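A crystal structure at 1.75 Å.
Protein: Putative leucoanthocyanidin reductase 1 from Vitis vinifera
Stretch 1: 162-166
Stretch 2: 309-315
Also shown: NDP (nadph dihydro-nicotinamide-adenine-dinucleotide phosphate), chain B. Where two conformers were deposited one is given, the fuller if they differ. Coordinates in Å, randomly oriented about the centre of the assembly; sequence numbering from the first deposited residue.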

ATOM      1  N   ILE A 162       0.012  -3.301  -6.405  1.00  6.46           N
ATOM      2  CA  ILE A 162       1.317  -3.954  -6.477  1.00  5.82           C
ATOM      3  C   ILE A 162       1.398  -4.795  -7.755  1.00  7.76           C
ATOM      4  O   ILE A 162       0.406  -5.309  -8.229  1.00  9.14           O
ATOM      5  CB  ILE A 162       1.605  -4.816  -5.203  1.00 15.29           C
ATOM      6  CG1 ILE A 162       3.103  -5.150  -5.099  1.00 15.89           C
ATOM      7  CG2 ILE A 162       0.751  -6.064  -5.201  1.00 15.39           C
ATOM      8  CD1 ILE A 162       3.696  -4.924  -3.708  1.00 19.20           C
ATOM      9  N   ALA A 163       2.573  -4.872  -8.346  1.00  4.62           N
ATOM     10  CA  ALA A 163       2.776  -5.506  -9.627  1.00  7.91           C
ATOM     11  C   ALA A 163       2.786  -7.023  -9.515  1.00 11.01           C
ATOM     12  O   ALA A 163       3.800  -7.663  -9.683  1.00 14.27           O
ATOM     13  CB  ALA A 163       4.008  -5.031 -10.238  1.00  7.62           C
ATOM     14  N   SER A 164       1.626  -7.579  -9.220  0.50 14.25           N
ATOM     15  CA  SER A 164       1.452  -9.021  -9.168  0.50 13.90           C
ATOM     16  C   SER A 164       0.268  -9.304 -10.050  0.50 12.85           C
ATOM     17  O   SER A 164      -0.365  -8.381 -10.566  0.50 11.39           O
ATOM     18  CB  SER A 164       1.182  -9.487  -7.736  0.50 15.17           C
ATOM     19  OG  SER A 164       0.076  -8.812  -7.168  0.50 14.83           O
ATOM     20  N   TRP A 165      -0.017 -10.581 -10.253  1.00  9.36           N
ATOM     21  CA  TRP A 165      -1.193 -10.955 -11.015  1.00  5.17           C
ATOM     22  C   TRP A 165      -2.397 -10.716 -10.086  1.00  8.32           C
ATOM     23  O   TRP A 165      -2.391 -11.198  -8.969  1.00  7.27           O
ATOM     24  CB  TRP A 165      -1.151 -12.405 -11.545  1.00  6.77           C
ATOM     25  CG  TRP A 165      -2.321 -12.587 -12.435  1.00  6.03           C
ATOM     26  CD1 TRP A 165      -3.561 -12.992 -12.067  1.00 10.94           C
ATOM     27  CD2 TRP A 165      -2.418 -12.200 -13.808  1.00  4.09           C
ATOM     28  NE1 TRP A 165      -4.415 -12.939 -13.139  1.00 10.33           N
ATOM     29  CE2 TRP A 165      -3.735 -12.461 -14.223  1.00  7.99           C
ATOM     30  CE3 TRP A 165      -1.509 -11.668 -14.732  1.00 11.31           C
ATOM     31  CZ2 TRP A 165      -4.175 -12.215 -15.527  1.00  9.32           C
ATOM     32  CZ3 TRP A 165      -1.946 -11.433 -16.025  1.00  5.56           C
ATOM     33  CH2 TRP A 165      -3.253 -11.698 -16.407  1.00  5.62           C
ATOM     34  N   PRO A 166      -3.414  -9.951 -10.545  1.00  6.59           N
ATOM     35  CA  PRO A 166      -4.638  -9.650  -9.772  1.00  6.37           C
ATOM     36  C   PRO A 166      -5.677 -10.772  -9.758  1.00 10.88           C
ATOM     37  O   PRO A 166      -6.635 -10.757 -10.529  1.00 15.49           O
ATOM     38  CB  PRO A 166      -5.202  -8.427 -10.503  1.00  8.89           C
ATOM     39  CG  PRO A 166      -4.765  -8.597 -11.890  1.00  7.18           C
ATOM     40  CD  PRO A 166      -3.413  -9.239 -11.846  1.00  6.89           C
ATOM     41  N   GLU A 309       9.838  -6.154 -16.317  1.00  2.00           N
ATOM     42  CA  GLU A 309      10.949  -6.442 -15.421  1.00  2.00           C
ATOM     43  C   GLU A 309      10.449  -7.256 -14.233  1.00  2.00           C
ATOM     44  O   GLU A 309      11.029  -8.286 -13.887  1.00  2.00           O
ATOM     45  CB  GLU A 309      11.601  -5.146 -14.938  1.00  2.00           C
ATOM     46  CG  GLU A 309      12.307  -4.361 -16.031  1.00  3.83           C
ATOM     47  N   CYS A 310       9.367  -6.792 -13.613  1.00  2.00           N
ATOM     48  CA  CYS A 310       8.779  -7.504 -12.462  1.00  2.00           C
ATOM     49  C   CYS A 310       8.411  -8.955 -12.776  1.00  2.00           C
ATOM     50  O   CYS A 310       8.711  -9.864 -11.995  1.00  2.00           O
ATOM     51  CB  CYS A 310       7.510  -6.824 -11.962  1.00  2.00           C
ATOM     52  SG  CYS A 310       7.802  -5.249 -11.261  1.00  2.00           S
ATOM     53  N   PHE A 311       7.726  -9.148 -13.901  1.00  2.00           N
ATOM     54  CA  PHE A 311       7.315 -10.481 -14.348  1.00  2.00           C
ATOM     55  C   PHE A 311       8.551 -11.345 -14.640  1.00  2.00           C
ATOM     56  O   PHE A 311       8.538 -12.554 -14.403  1.00  2.00           O
ATOM     57  CB  PHE A 311       6.399 -10.395 -15.574  1.00  2.00           C
ATOM     58  CG  PHE A 311       4.953 -10.056 -15.258  1.00  2.00           C
ATOM     59  CD1 PHE A 311       4.531  -9.738 -13.971  1.00  2.00           C
ATOM     60  CD2 PHE A 311       4.018 -10.051 -16.271  1.00  2.00           C
ATOM     61  CE1 PHE A 311       3.203  -9.461 -13.710  1.00  2.00           C
ATOM     62  CE2 PHE A 311       2.691  -9.756 -16.017  1.00  2.00           C
ATOM     63  CZ  PHE A 311       2.282  -9.461 -14.739  1.00  2.00           C
ATOM     64  N   GLY A 312       9.618 -10.706 -15.124  1.00  2.00           N
ATOM     65  CA  GLY A 312      10.924 -11.359 -15.269  1.00  2.00           C
ATOM     66  C   GLY A 312      11.458 -12.063 -14.023  1.00  2.00           C
ATOM     67  O   GLY A 312      12.014 -13.158 -14.128  1.00  2.00           O
ATOM     68  N   GLU A 313      11.291 -11.470 -12.840  1.00  2.11           N
ATOM     69  CA  GLU A 313      11.743 -12.144 -11.616  1.00  3.73           C
ATOM     70  C   GLU A 313      10.767 -13.223 -11.113  1.00  4.34           C
ATOM     71  O   GLU A 313      11.203 -14.170 -10.465  1.00  2.00           O
ATOM     72  CB  GLU A 313      12.153 -11.159 -10.510  1.00  5.55           C
ATOM     73  CG  GLU A 313      11.060 -10.256  -9.950  1.00  9.84           C
ATOM     74  CD  GLU A 313      11.557  -9.358  -8.809  1.00 11.59           C
ATOM     75  OE1 GLU A 313      12.627  -9.646  -8.224  1.00  9.09           O
ATOM     76  OE2 GLU A 313      10.875  -8.359  -8.497  1.00  7.79           O
ATOM     77  N   TYR A 314       9.470 -13.104 -11.416  1.00  2.00           N
ATOM     78  CA  TYR A 314       8.529 -14.211 -11.183  1.00  3.43           C
ATOM     79  C   TYR A 314       8.942 -15.434 -12.005  1.00  4.00           C
ATOM     80  O   TYR A 314       8.816 -16.564 -11.545  1.00  4.96           O
ATOM     81  CB  TYR A 314       7.084 -13.848 -11.567  1.00  8.86           C
ATOM     82  CG  TYR A 314       6.405 -12.788 -10.719  1.00 11.02           C
ATOM     83  CD1 TYR A 314       6.558 -12.760  -9.331  1.00 13.85           C
ATOM     84  CD2 TYR A 314       5.576 -11.842 -11.300  1.00  8.66           C
ATOM     85  CE1 TYR A 314       5.919 -11.789  -8.556  1.00 12.73           C
ATOM     86  CE2 TYR A 314       4.933 -10.865 -10.536  1.00  9.81           C
ATOM     87  CZ  TYR A 314       5.110 -10.847  -9.165  1.00 11.12           C
ATOM     88  OH  TYR A 314       4.488  -9.898  -8.389  1.00  4.73           O
ATOM     89  N   ILE A 315       9.413 -15.189 -13.230  1.00  5.73           N
ATOM     90  CA  ILE A 315       9.949 -16.237 -14.100  1.00  7.13           C
ATOM     91  C   ILE A 315      11.153 -16.908 -13.446  1.00  6.68           C
ATOM     92  O   ILE A 315      11.239 -18.132 -13.437  1.00  7.17           O
ATOM     93  CB  ILE A 315      10.351 -15.688 -15.499  1.00  7.66           C
ATOM     94  CG1 ILE A 315       9.147 -15.692 -16.442  1.00  5.53           C
TER
HETATM   95  PA  NDP B 350       0.147  -7.221   6.727  0.70 17.77           P
HETATM   96  O1A NDP B 350      -0.938  -8.024   7.403  0.70 18.61           O
HETATM   97  O2A NDP B 350       1.120  -7.996   5.655  0.70 18.06           O
HETATM   98  O5B NDP B 350       1.163  -6.483   7.733  0.70 21.52           O
HETATM   99  C5B NDP B 350       0.665  -5.773   8.824  0.70 16.01           C
HETATM  100  C4B NDP B 350       1.751  -5.363   9.743  0.70 19.65           C
HETATM  101  O4B NDP B 350       1.016  -4.597  10.775  0.70 22.25           O
HETATM  102  C3B NDP B 350       2.402  -6.569  10.468  0.70 18.24           C
HETATM  103  O3B NDP B 350       3.810  -6.334  10.738  0.70 19.64           O
HETATM  104  C2B NDP B 350       1.627  -6.642  11.782  0.70 20.83           C
HETATM  105  O2B NDP B 350       2.445  -7.225  12.797  0.70 22.58           O
HETATM  106  C1B NDP B 350       1.464  -5.152  12.070  0.70 17.39           C
HETATM  107  N9A NDP B 350       0.443  -4.793  13.055  0.70 16.47           N
HETATM  108  C8A NDP B 350      -0.858  -5.062  12.955  0.70 16.15           C
HETATM  109  N7A NDP B 350      -1.488  -4.556  14.017  0.70 14.54           N
HETATM  110  C5A NDP B 350      -0.584  -3.945  14.789  0.70 16.37           C
HETATM  111  C6A NDP B 350      -0.658  -3.256  16.002  0.70 21.88           C
HETATM  112  N6A NDP B 350      -1.831  -3.088  16.617  0.70 22.81           N
HETATM  113  N1A NDP B 350       0.473  -2.756  16.537  0.70 17.31           N
HETATM  114  C2A NDP B 350       1.639  -2.901  15.909  0.70 21.11           C
HETATM  115  N3A NDP B 350       1.750  -3.541  14.738  0.70 20.11           N
HETATM  116  C4A NDP B 350       0.647  -4.081  14.173  0.70 15.60           C
HETATM  117  O3  NDP B 350      -0.561  -6.026   5.933  0.70 18.09           O
HETATM  118  PN  NDP B 350      -0.435  -5.581   4.364  0.70 19.12           P
HETATM  119  O1N NDP B 350       0.914  -5.275   3.833  0.70 20.60           O
HETATM  120  O2N NDP B 350      -1.314  -6.647   3.610  0.70 23.46           O
HETATM  121  O5D NDP B 350      -1.412  -4.260   4.430  0.70 14.85           O
HETATM  122  C5D NDP B 350      -0.865  -2.980   4.778  0.70 13.76           C
HETATM  123  C4D NDP B 350      -1.687  -1.904   4.126  0.70 13.87           C
HETATM  124  O4D NDP B 350      -1.384  -2.049   2.711  0.70 18.18           O
HETATM  125  C3D NDP B 350      -3.181  -2.044   4.277  0.70 15.12           C
HETATM  126  O3D NDP B 350      -3.752  -0.740   4.334  0.70 13.70           O
HETATM  127  C2D NDP B 350      -3.584  -2.693   2.966  0.70 19.88           C
HETATM  128  O2D NDP B 350      -4.882  -2.237   2.641  0.70 20.25           O
HETATM  129  C1D NDP B 350      -2.595  -2.097   1.968  0.70 16.61           C
HETATM  130  N1N NDP B 350      -2.187  -3.000   0.832  0.70 17.02           N
HETATM  131  C2N NDP B 350      -2.086  -2.519  -0.496  0.70 19.59           C
HETATM  132  C3N NDP B 350      -2.086  -3.371  -1.519  0.70 21.35           C
HETATM  133  C7N NDP B 350      -1.944  -2.837  -2.957  0.70 25.66           C
HETATM  134  O7N NDP B 350      -1.785  -1.629  -3.171  0.70 25.29           O
HETATM  135  N7N NDP B 350      -1.920  -3.743  -3.920  0.70 17.03           N
HETATM  136  C4N NDP B 350      -2.216  -4.878  -1.248  0.70 19.95           C
HETATM  137  C5N NDP B 350      -1.739  -5.226   0.157  0.70 22.29           C
HETATM  138  C6N NDP B 350      -1.676  -4.297   1.102  0.70 22.28           C
HETATM  139  P2B NDP B 350       2.005  -8.726  13.408  0.70 25.19           P
HETATM  140  O1X NDP B 350       2.187  -9.761  12.357  0.70 29.55           O
HETATM  141  O2X NDP B 350       2.906  -8.862  14.710  0.70 26.92           O
HETATM  142  O3X NDP B 350       0.495  -8.590  13.861  0.70 26.27           O

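Contact between a segment without regular helix, residues 162-166, and a helix, residues 309-315, that begins earlier in the same chain; residues that touch lie at least 146 positions apart in sequence, and the two stretches together bury 231 Å². Glu309, at the start of this part of the helix, is out of reach of the other stretch, and its carboxylate is not modelled. Its carbonyl serves the helix instead, accepting a weak hydrogen bond from the backbone N of Glu313. Cys310 makes the first contact. Its CA-to-CB bond points toward the other stretch, and with chi1 in the m rotamer SG lies 3.9 Å from CB of Ala163, an apolar contact between two buried side chains. Phe311 sets out sideways, but the end of its ring comes nearer and reaches two residues. Its CZ approaches CE3 of Trp165 at 4.4 Å, a loose apolar contact in which the Phe311 atom lies at the edge of the indole, near its plane; the rings therefore touch without stacking. CE1 of Phe311 is 4.5 Å from O of Ala163, which lies near the plane of the phenyl ring at its edge. Gly312 has no side chain and takes no part; an ideal CB placed there would meet nothing of the other stretch but would clash with O of Glu309 at 2.9 Å. Glu313 is exposed and out of reach, its OE2 hydrogen-bonded elsewhere in the structure. Tyr314, one turn beyond Cys310, again points toward the other stretch and supplies the one hydrogen bond across the contact: its OH donates to O of Ala163 over 2.7 Å. Chi1 in the m rotamer carries the phenol to the loop, where the carbonyl lies at the ring edge, near its plane, within direct reach of the hydroxyl. The same OH packs against Ser164, 3.3 Å from its CA and 3.4 Å from its CB. Ala163 is thus held at two points, its methyl against the Cys310 sulfur and its carbonyl by the Tyr314 hydroxyl. Next to it, the loop closes on itself through a 2.8 Å hydrogen bond from N of Ser164 to O of Ile162. Ile162 does not touch the helix; its N lies 3.2 Å from N7N of the bound NADPH. Ile315, incompletely modelled, is out of reach, and its N donates to O of Phe311 at 3.0 Å, continuing the helix.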